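Local atomic coordinates of conserved exported protein (Bacteroides fragilis, PDB entry 3CLW), a protein that is of unknown function but probably hydrolyses O-glycosidic bonds, as a glycoside hydrolase. Residues E18-S23 with N305-A310; D206-V211 with V264-N269; K226-E231 with F271-A276. One frame throughout, in Å; residues are numbered along the deposited sequence. Where two conformers were deposited one is given.

Interaction 1 (E18-S23 with N305-A310)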
loop_
_atom_site.group_PDB
_atom_site.type_symbol
_atom_site.label_atom_id
_atom_site.label_comp_id
_atom_site.label_asym_id
_atom_site.label_seq_id
_atom_site.Cartn_x
_atom_site.Cartn_y
_atom_site.Cartn_z
ATOM N N GLU A 18 4.461 15.966 -0.572
ATOM C CA GLU A 18 5.494 15.264 -1.305
ATOM C C GLU A 18 5.076 13.788 -1.467
ATOM O O GLU A 18 4.547 13.192 -0.525
ATOM C CB GLU A 18 6.794 15.355 -0.516
ATOM C CG GLU A 18 8.010 14.689 -1.145
ATOM C CD GLU A 18 9.229 14.735 -0.213
ATOM O OE1 GLU A 18 9.092 14.394 0.999
ATOM O OE2 GLU A 18 10.323 15.124 -0.678
ATOM N N ILE A 19 5.305 13.218 -2.652
ATOM C CA ILE A 19 5.041 11.783 -2.890
ATOM C C ILE A 19 6.225 10.933 -2.431
ATOM O O ILE A 19 7.371 11.197 -2.801
ATOM C CB ILE A 19 4.744 11.455 -4.376
ATOM C CG1 ILE A 19 3.627 12.340 -4.958
ATOM C CG2 ILE A 19 4.408 9.964 -4.555
ATOM C CD1 ILE A 19 2.236 12.054 -4.367
ATOM N N ASP A 20 5.943 9.930 -1.603
ATOM C CA ASP A 20 6.949 8.959 -1.180
ATOM C C ASP A 20 7.009 7.779 -2.167
ATOM O O ASP A 20 8.051 7.507 -2.722
ATOM C CB ASP A 20 6.650 8.448 0.237
ATOM C CG ASP A 20 6.794 9.541 1.312
ATOM O OD1 ASP A 20 7.579 10.481 1.103
ATOM O OD2 ASP A 20 6.124 9.448 2.357
ATOM N N ASN A 21 5.894 7.072 -2.365
ATOM C CA ASN A 21 5.900 5.844 -3.202
ATOM C C ASN A 21 4.511 5.358 -3.523
ATOM O O ASN A 21 3.524 5.864 -2.992
ATOM C CB ASN A 21 6.644 4.694 -2.501
ATOM C CG ASN A 21 6.010 4.299 -1.145
ATOM O OD1 ASN A 21 4.978 3.615 -1.096
ATOM N ND2 ASN A 21 6.644 4.711 -0.044
ATOM N N PHE A 22 4.466 4.354 -4.389
ATOM C CA PHE A 22 3.335 3.467 -4.528
ATOM C C PHE A 22 3.933 2.092 -4.298
ATOM O O PHE A 22 5.070 1.815 -4.685
ATOM C CB PHE A 22 2.725 3.602 -5.928
ATOM C CG PHE A 22 1.999 4.928 -6.142
ATOM C CD1 PHE A 22 0.617 5.024 -5.924
ATOM C CD2 PHE A 22 2.707 6.066 -6.510
ATOM C CE1 PHE A 22 -0.038 6.238 -6.084
ATOM C CE2 PHE A 22 2.068 7.275 -6.666
ATOM C CZ PHE A 22 0.690 7.369 -6.452
ATOM N N SER A 23 3.171 1.232 -3.649
ATOM C CA SER A 23 3.732 0.040 -3.122
ATOM C C SER A 23 2.770 -1.131 -3.242
ATOM O O SER A 23 1.625 -0.956 -3.626
ATOM C CB SER A 23 4.114 0.275 -1.672
ATOM O OG SER A 23 4.927 -0.785 -1.198
ATOM N N ASN A 305 3.691 18.718 10.636
ATOM C CA ASN A 305 3.875 18.367 9.229
ATOM C C ASN A 305 3.905 16.833 9.048
ATOM O O ASN A 305 4.677 16.307 8.254
ATOM C CB ASN A 305 5.146 19.032 8.662
ATOM C CG ASN A 305 5.094 19.235 7.145
ATOM O OD1 ASN A 305 4.025 19.425 6.560
ATOM N ND2 ASN A 305 6.261 19.226 6.508
ATOM N N THR A 306 3.062 16.132 9.794
ATOM C CA THR A 306 3.002 14.682 9.753
ATOM C C THR A 306 2.378 14.231 8.457
ATOM O O THR A 306 1.366 14.756 8.041
ATOM C CB THR A 306 2.248 14.140 10.977
ATOM O OG1 THR A 306 2.954 14.577 12.143
ATOM C CG2 THR A 306 2.152 12.597 10.979
ATOM N N LYS A 307 3.030 13.277 7.806
ATOM C CA LYS A 307 2.485 12.646 6.599
ATOM C C LYS A 307 1.360 11.624 6.886
ATOM O O LYS A 307 1.193 11.126 8.006
ATOM C CB LYS A 307 3.611 11.990 5.801
ATOM C CG LYS A 307 4.544 12.962 5.084
ATOM C CD LYS A 307 5.693 12.225 4.491
ATOM C CE LYS A 307 6.503 13.139 3.602
ATOM N NZ LYS A 307 7.626 12.412 2.933
ATOM N N PHE A 308 0.598 11.324 5.839
ATOM C CA PHE A 308 -0.275 10.167 5.844
ATOM C C PHE A 308 0.127 9.145 4.748
ATOM O O PHE A 308 0.519 9.542 3.661
ATOM C CB PHE A 308 -1.748 10.597 5.673
ATOM C CG PHE A 308 -2.698 9.434 5.699
ATOM C CD1 PHE A 308 -2.950 8.769 6.887
ATOM C CD2 PHE A 308 -3.280 8.982 4.529
ATOM C CE1 PHE A 308 -3.805 7.680 6.916
ATOM C CE2 PHE A 308 -4.117 7.896 4.531
ATOM C CZ PHE A 308 -4.390 7.235 5.722
ATOM N N TRP A 309 0.039 7.851 5.066
ATOM C CA TRP A 309 0.218 6.749 4.100
ATOM C C TRP A 309 -1.004 5.838 4.156
ATOM O O TRP A 309 -1.419 5.363 5.244
ATOM C CB TRP A 309 1.455 5.902 4.422
ATOM C CG TRP A 309 2.789 6.401 3.903
ATOM C CD1 TRP A 309 3.105 7.687 3.501
ATOM C CD2 TRP A 309 4.002 5.632 3.769
ATOM N NE1 TRP A 309 4.422 7.745 3.112
ATOM C CE2 TRP A 309 4.996 6.503 3.266
ATOM C CE3 TRP A 309 4.341 4.273 4.010
ATOM C CZ2 TRP A 309 6.297 6.084 3.017
ATOM C CZ3 TRP A 309 5.656 3.863 3.768
ATOM C CH2 TRP A 309 6.608 4.764 3.266
ATOM N N ALA A 310 -1.613 5.610 2.995
ATOM C CA ALA A 310 -2.610 4.546 2.868
ATOM C C ALA A 310 -1.775 3.271 2.620
ATOM O O ALA A 310 -1.059 3.153 1.614
ATOM C CB ALA A 310 -3.619 4.866 1.741
#
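Asp-20 and Trp-309 face each other with CA atoms 8.8 Å apart, and Glu-18 stands opposite Lys-307 at a similar spacing, so side chains alone bridge the gap. Lys-307 runs out extended beyond CG and meets Asp-20 tip to tip. Its NZ lies 2.7 Å from Asp-20 OD1 and uses the syn lone pair of that oxygen. The same NZ lies 3.1 Å from Glu-18 OE1, which it meets on the anti side. The result is a salt-bridge network in which one ammonium serves two carboxylates.

The fold is consistent with the TIM barrel of glycoside hydrolase family 30. Strands 6-25 and 307-310 both pair with strand 353-356 there, and Trp-309 also packs on Ala-353 and Gln-355 of that strand.

The other oxygen of Asp-20 turns to the indole. Trp-309 NE1 donates to Asp-20 OD2 at 2.5 Å, so short that the exact length is doubtful. OD2 uses its anti lone pair and lies in the ring plane, although the carboxylate itself is turned 62° from the indole. Asn-21 sets its amide nearly perpendicular to the ring, with ND2 3.3 Å from Trp-309 CH2. The OD1 of Asn-21 bonds to Gln-355.

Interaction 2 (D206-V211 with V264-N269)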
loop_
_atom_site.group_PDB
_atom_site.type_symbol
_atom_site.label_atom_id
_atom_site.label_comp_id
_atom_site.label_asym_id
_atom_site.label_seq_id
_atom_site.Cartn_x
_atom_site.Cartn_y
_atom_site.Cartn_z
ATOM N N ASP A 206 0.757 -0.676 24.008
ATOM C CA ASP A 206 1.597 -1.653 23.308
ATOM C C ASP A 206 2.369 -0.982 22.163
ATOM O O ASP A 206 3.576 -1.120 22.051
ATOM C CB ASP A 206 0.735 -2.803 22.787
ATOM C CG ASP A 206 0.007 -3.557 23.911
ATOM O OD1 ASP A 206 0.541 -3.647 25.048
ATOM O OD2 ASP A 206 -1.109 -4.064 23.661
ATOM N N LEU A 207 1.649 -0.213 21.358
ATOM C CA LEU A 207 2.218 0.451 20.212
ATOM C C LEU A 207 3.317 1.415 20.624
ATOM O O LEU A 207 4.381 1.476 19.985
ATOM C CB LEU A 207 1.114 1.184 19.430
ATOM C CG LEU A 207 0.125 0.259 18.709
ATOM C CD1 LEU A 207 -1.010 1.055 18.081
ATOM C CD2 LEU A 207 0.812 -0.624 17.656
ATOM N N TYR A 208 3.051 2.172 21.697
ATOM C CA TYR A 208 3.999 3.144 22.216
ATOM C C TYR A 208 5.294 2.458 22.647
ATOM O O TYR A 208 6.389 2.943 22.346
ATOM C CB TYR A 208 3.359 3.985 23.359
ATOM C CG TYR A 208 4.316 4.948 24.023
ATOM C CD1 TYR A 208 4.324 6.287 23.695
ATOM C CD2 TYR A 208 5.243 4.491 24.973
ATOM C CE1 TYR A 208 5.222 7.173 24.312
ATOM C CE2 TYR A 208 6.151 5.356 25.595
ATOM C CZ TYR A 208 6.134 6.687 25.264
ATOM O OH TYR A 208 7.029 7.537 25.889
ATOM N N ARG A 209 5.174 1.329 23.324
ATOM C CA ARG A 209 6.352 0.584 23.748
ATOM C C ARG A 209 7.157 0.071 22.571
ATOM O O ARG A 209 8.376 0.152 22.597
ATOM C CB ARG A 209 6.014 -0.594 24.678
ATOM C CG ARG A 209 5.727 -0.218 26.106
ATOM C CD ARG A 209 5.761 -1.444 27.033
ATOM N NE ARG A 209 7.124 -1.899 27.376
ATOM C CZ ARG A 209 7.392 -3.058 27.987
ATOM N NH1 ARG A 209 6.418 -3.909 28.312
ATOM N NH2 ARG A 209 8.637 -3.374 28.279
ATOM N N MET A 210 6.479 -0.462 21.545
ATOM C CA MET A 210 7.164 -0.944 20.375
ATOM C C MET A 210 7.919 0.211 19.723
ATOM O O MET A 210 9.085 0.078 19.372
ATOM C CB MET A 210 6.202 -1.659 19.414
ATOM C CG MET A 210 5.956 -3.189 19.753
ATOM S SD MET A 210 7.446 -4.141 20.217
ATOM C CE MET A 210 8.463 -3.775 18.759
ATOM N N VAL A 211 7.283 1.372 19.615
ATOM C CA VAL A 211 7.985 2.533 19.069
ATOM C C VAL A 211 9.217 2.886 19.918
ATOM O O VAL A 211 10.305 3.065 19.401
ATOM C CB VAL A 211 7.058 3.748 18.887
ATOM C CG1 VAL A 211 7.862 4.964 18.440
ATOM C CG2 VAL A 211 5.989 3.429 17.861
ATOM N N VAL A 264 4.085 9.837 20.286
ATOM C CA VAL A 264 5.345 9.219 19.832
ATOM C C VAL A 264 6.232 10.216 19.096
ATOM O O VAL A 264 7.342 9.890 18.682
ATOM C CB VAL A 264 5.075 7.965 18.954
ATOM C CG1 VAL A 264 4.440 6.867 19.793
ATOM C CG2 VAL A 264 4.190 8.291 17.720
ATOM N N LEU A 265 5.747 11.447 18.971
ATOM C CA LEU A 265 6.375 12.485 18.143
ATOM C C LEU A 265 7.825 12.755 18.541
ATOM O O LEU A 265 8.649 13.069 17.695
ATOM C CB LEU A 265 5.548 13.790 18.181
ATOM C CG LEU A 265 4.147 13.835 17.519
ATOM C CD1 LEU A 265 3.547 15.243 17.656
ATOM C CD2 LEU A 265 4.137 13.378 16.024
ATOM N N LYS A 266 8.123 12.573 19.822
ATOM C CA LYS A 266 9.445 12.787 20.403
ATOM C C LYS A 266 10.524 11.800 19.960
ATOM O O LYS A 266 11.719 12.085 20.082
ATOM C CB LYS A 266 9.338 12.717 21.926
ATOM C CG LYS A 266 8.852 11.349 22.466
ATOM C CD LYS A 266 8.421 11.472 23.936
ATOM C CE LYS A 266 8.023 10.117 24.519
ATOM N NZ LYS A 266 7.487 10.170 25.928
ATOM N N PHE A 267 10.117 10.614 19.509
ATOM C CA PHE A 267 11.079 9.586 19.159
ATOM C C PHE A 267 11.796 9.938 17.866
ATOM O O PHE A 267 11.169 10.163 16.839
ATOM C CB PHE A 267 10.416 8.225 19.119
ATOM C CG PHE A 267 9.965 7.738 20.479
ATOM C CD1 PHE A 267 10.900 7.375 21.457
ATOM C CD2 PHE A 267 8.621 7.684 20.798
ATOM C CE1 PHE A 267 10.483 6.938 22.727
ATOM C CE2 PHE A 267 8.206 7.235 22.062
ATOM C CZ PHE A 267 9.139 6.861 23.013
ATOM N N LYS A 268 13.112 10.053 17.979
ATOM C CA LYS A 268 14.044 10.402 16.893
ATOM C C LYS A 268 13.854 9.527 15.635
ATOM O O LYS A 268 13.934 10.013 14.511
ATOM C CB LYS A 268 15.466 10.218 17.447
ATOM C CG LYS A 268 16.631 10.553 16.536
ATOM C CD LYS A 268 17.929 9.881 17.044
ATOM C CE LYS A 268 19.143 10.174 16.102
ATOM N NZ LYS A 268 20.325 9.182 16.210
ATOM N N ASN A 269 13.613 8.235 15.829
ATOM C CA ASN A 269 13.621 7.297 14.695
ATOM C C ASN A 269 12.233 6.960 14.180
ATOM O O ASN A 269 12.075 6.057 13.348
ATOM C CB ASN A 269 14.422 6.035 15.029
ATOM C CG ASN A 269 15.862 6.337 15.299
ATOM O OD1 ASN A 269 16.521 6.973 14.478
ATOM N ND2 ASN A 269 16.372 5.881 16.442
#
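Tyr-208 has CG anti to its backbone N (chi1 176°), while Phe-267 has CG anti to its carbonyl carbon (chi1 -68°), and the two rings meet. They join helix 204-221, an outer helix of the TIM barrel, to the loop that leads into strand 270-276. In that loop Val-264 to Phe-267 form a type I beta turn. It is closed by a bond from Phe-267 N to Val-264 O.

The rings make an offset edge-to-face pair, with planes at 67° and centroids 5.4 Å apart. The edge of Phe-267 points to the face of Tyr-208. Its CE2 comes to 3.7 Å from Tyr-208 CE1, and its CZ sits near the phenol oxygen.

Next to this pair, one turn along the helix from Tyr-208, Val-211 points its side chain toward the loop. Its CG1 packs 3.7 Å from Phe-267 CD2 and also reaches Val-264 CB. Val-264 CG1 in turn lies 3.9 Å from Tyr-208 CD1. Met-255 and Phe-256 of helix 251-256 pack on Val-264 as well.

Lys-266 is exposed and crosses the tyrosine at about a right angle. Its chain is extended beyond CG, and its CG lies over one face of the Phe-267 ring, toward the rim. The tip reaches the edge of the phenol ring, where NZ donates to Tyr-208 OH at 2.7 Å.

Interaction 3 (K226-E231 with F271-A276)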
loop_
_atom_site.group_PDB
_atom_site.type_symbol
_atom_site.label_atom_id
_atom_site.label_comp_id
_atom_site.label_asym_id
_atom_site.label_seq_id
_atom_site.Cartn_x
_atom_site.Cartn_y
_atom_site.Cartn_z
ATOM N N LYS A 226 13.378 4.019 9.656
ATOM C CA LYS A 226 12.377 4.654 10.482
ATOM C C LYS A 226 11.156 3.788 10.768
ATOM O O LYS A 226 10.853 2.834 10.036
ATOM C CB LYS A 226 11.959 5.973 9.844
ATOM C CG LYS A 226 13.031 7.049 9.894
ATOM C CD LYS A 226 12.549 8.229 9.111
ATOM C CE LYS A 226 13.674 9.160 8.641
ATOM N NZ LYS A 226 14.565 9.702 9.727
ATOM N N ILE A 227 10.440 4.146 11.833
ATOM C CA ILE A 227 9.377 3.321 12.398
ATOM C C ILE A 227 8.021 3.837 11.950
ATOM O O ILE A 227 7.712 5.011 12.152
ATOM C CB ILE A 227 9.398 3.361 13.943
ATOM C CG1 ILE A 227 10.784 2.996 14.503
ATOM C CG2 ILE A 227 8.283 2.487 14.523
ATOM C CD1 ILE A 227 11.010 3.575 15.931
ATOM N N LEU A 228 7.211 2.945 11.374
ATOM C CA LEU A 228 5.892 3.296 10.858
ATOM C C LEU A 228 4.786 2.580 11.611
ATOM O O LEU A 228 4.805 1.351 11.731
ATOM C CB LEU A 228 5.779 2.976 9.345
ATOM C CG LEU A 228 4.400 3.298 8.725
ATOM C CD1 LEU A 228 4.061 4.801 8.784
ATOM C CD2 LEU A 228 4.228 2.757 7.298
ATOM N N ILE A 229 3.813 3.364 12.087
ATOM C CA ILE A 229 2.637 2.850 12.791
ATOM C C ILE A 229 1.442 3.671 12.326
ATOM O O ILE A 229 1.626 4.699 11.718
ATOM C CB ILE A 229 2.837 2.943 14.361
ATOM C CG1 ILE A 229 3.080 4.394 14.786
ATOM C CG2 ILE A 229 4.015 2.058 14.801
ATOM C CD1 ILE A 229 2.664 4.720 16.194
ATOM N N PRO A 230 0.205 3.281 12.685
ATOM C CA PRO A 230 -0.215 2.045 13.363
ATOM C C PRO A 230 -0.776 0.940 12.484
ATOM O O PRO A 230 -1.072 -0.143 13.001
ATOM C CB PRO A 230 -1.299 2.546 14.312
ATOM C CG PRO A 230 -1.942 3.675 13.525
ATOM C CD PRO A 230 -0.895 4.268 12.621
ATOM N N GLU A 231 -0.956 1.192 11.185
ATOM C CA GLU A 231 -1.512 0.163 10.275
ATOM C C GLU A 231 -2.890 -0.320 10.734
ATOM O O GLU A 231 -3.216 -1.529 10.635
ATOM C CB GLU A 231 -0.573 -1.051 10.134
ATOM C CG GLU A 231 0.855 -0.706 9.775
ATOM C CD GLU A 231 1.124 -0.696 8.268
ATOM O OE1 GLU A 231 2.327 -0.710 7.895
ATOM O OE2 GLU A 231 0.152 -0.678 7.462
ATOM N N PHE A 271 9.208 7.435 11.860
ATOM C CA PHE A 271 8.801 8.020 10.605
ATOM C C PHE A 271 7.587 8.896 10.881
ATOM O O PHE A 271 6.555 8.401 11.371
ATOM C CB PHE A 271 8.458 6.925 9.597
ATOM C CG PHE A 271 8.037 7.446 8.257
ATOM C CD1 PHE A 271 8.616 8.612 7.721
ATOM C CD2 PHE A 271 7.097 6.742 7.488
ATOM C CE1 PHE A 271 8.233 9.077 6.460
ATOM C CE2 PHE A 271 6.706 7.219 6.231
ATOM C CZ PHE A 271 7.265 8.394 5.737
ATOM N N ASN A 272 7.704 10.189 10.556
ATOM C CA ASN A 272 6.684 11.160 10.913
ATOM C C ASN A 272 5.523 11.107 9.927
ATOM O O ASN A 272 5.403 11.939 9.019
ATOM C CB ASN A 272 7.291 12.584 11.024
ATOM C CG ASN A 272 6.262 13.650 11.433
ATOM O OD1 ASN A 272 5.328 13.382 12.192
ATOM N ND2 ASN A 272 6.442 14.862 10.918
ATOM N N CYS A 273 4.650 10.141 10.174
ATOM C CA CYS A 273 3.657 9.672 9.213
ATOM C C CYS A 273 2.752 8.698 9.948
ATOM O O CYS A 273 3.207 7.892 10.764
ATOM C CB CYS A 273 4.343 8.942 8.040
ATOM S SG CYS A 273 3.248 8.337 6.748
ATOM N N VAL A 274 1.461 8.788 9.668
ATOM C CA VAL A 274 0.458 7.852 10.190
ATOM C C VAL A 274 0.053 6.904 9.039
ATOM O O VAL A 274 -0.250 7.362 7.936
ATOM C CB VAL A 274 -0.775 8.640 10.679
ATOM C CG1 VAL A 274 -1.915 7.718 11.130
ATOM C CG2 VAL A 274 -0.401 9.612 11.770
ATOM N N ALA A 275 0.056 5.602 9.303
ATOM C CA ALA A 275 -0.385 4.600 8.327
ATOM C C ALA A 275 -1.706 3.977 8.702
ATOM O O ALA A 275 -1.861 3.457 9.810
ATOM C CB ALA A 275 0.686 3.476 8.144
ATOM N N ALA A 276 -2.650 4.017 7.772
ATOM C CA ALA A 276 -3.908 3.292 7.932
ATOM C C ALA A 276 -4.338 2.670 6.607
ATOM O O ALA A 276 -3.887 3.086 5.536
ATOM C CB ALA A 276 -5.015 4.209 8.477
HETATM O O HOH W 1 4.673 6.411 12.044
#
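Leu-228 projects onto Ala-275 in the neighbouring parallel strand of the barrel. From CB, the chain places CG anti to the backbone N (chi1 179°), 3.8 Å from Ala-275 CB. Both methyls, CD1 and CD2, stay close to that same CB. CD1 also lies 3.8 Å from Phe-271 CD2 and, more loosely, meets Cys-273 SG. Trp-309 of the next strand packs on Leu-228 too.

Three backbone bonds join the segments, the last of them weak. Phe-271 N donates to Ile-227 O at 2.9 Å. Further on, Ala-275 N donates to Ile-229 O at 3.0 Å, with the donor tilted 33° from the carbonyl plane. Glu-231 N makes the weak bond to Ala-275 O, just after the cis peptide of Pro-230. A water accepts from Ile-229 N. Phe-271 O and Cys-273 O lie close to it, but not every acceptor in reach can receive a proton at once.

Glu-231 is a buried acid with partners outside this pair: Arg-69 and Ser-182 on OE1, Ser-311 and His-277 on OE2. Leu-228, Ala-275 and Phe-271 make the apolar part, while the water sits where the corner at Asn-272 interrupts direct pairing, and probably takes its place.

In the fold
All three interactions belong to the TIM-barrel part of the chain. The segments come in the order 18-23, 206-211, 226-231, 264-269, 271-276, 305-310. Interactions 2 and 3 therefore alternate, and both are nested inside the loop closed by interaction 1. The centre of interaction 3 lies about 10 Å from each of the others, whose centres are about 19 Å apart. Strand 270-276 lies between 226-232 and 307-310, so interactions 1 and 3 meet where Lys-307 O approaches Val-274 N. Interaction 2 packs outside the strands, and Val-211 touches Ile-229. They join helix 204-221 and the 264-269 loop to strands 226-232 and 270-276, and strand 307-310 to strand 6-25.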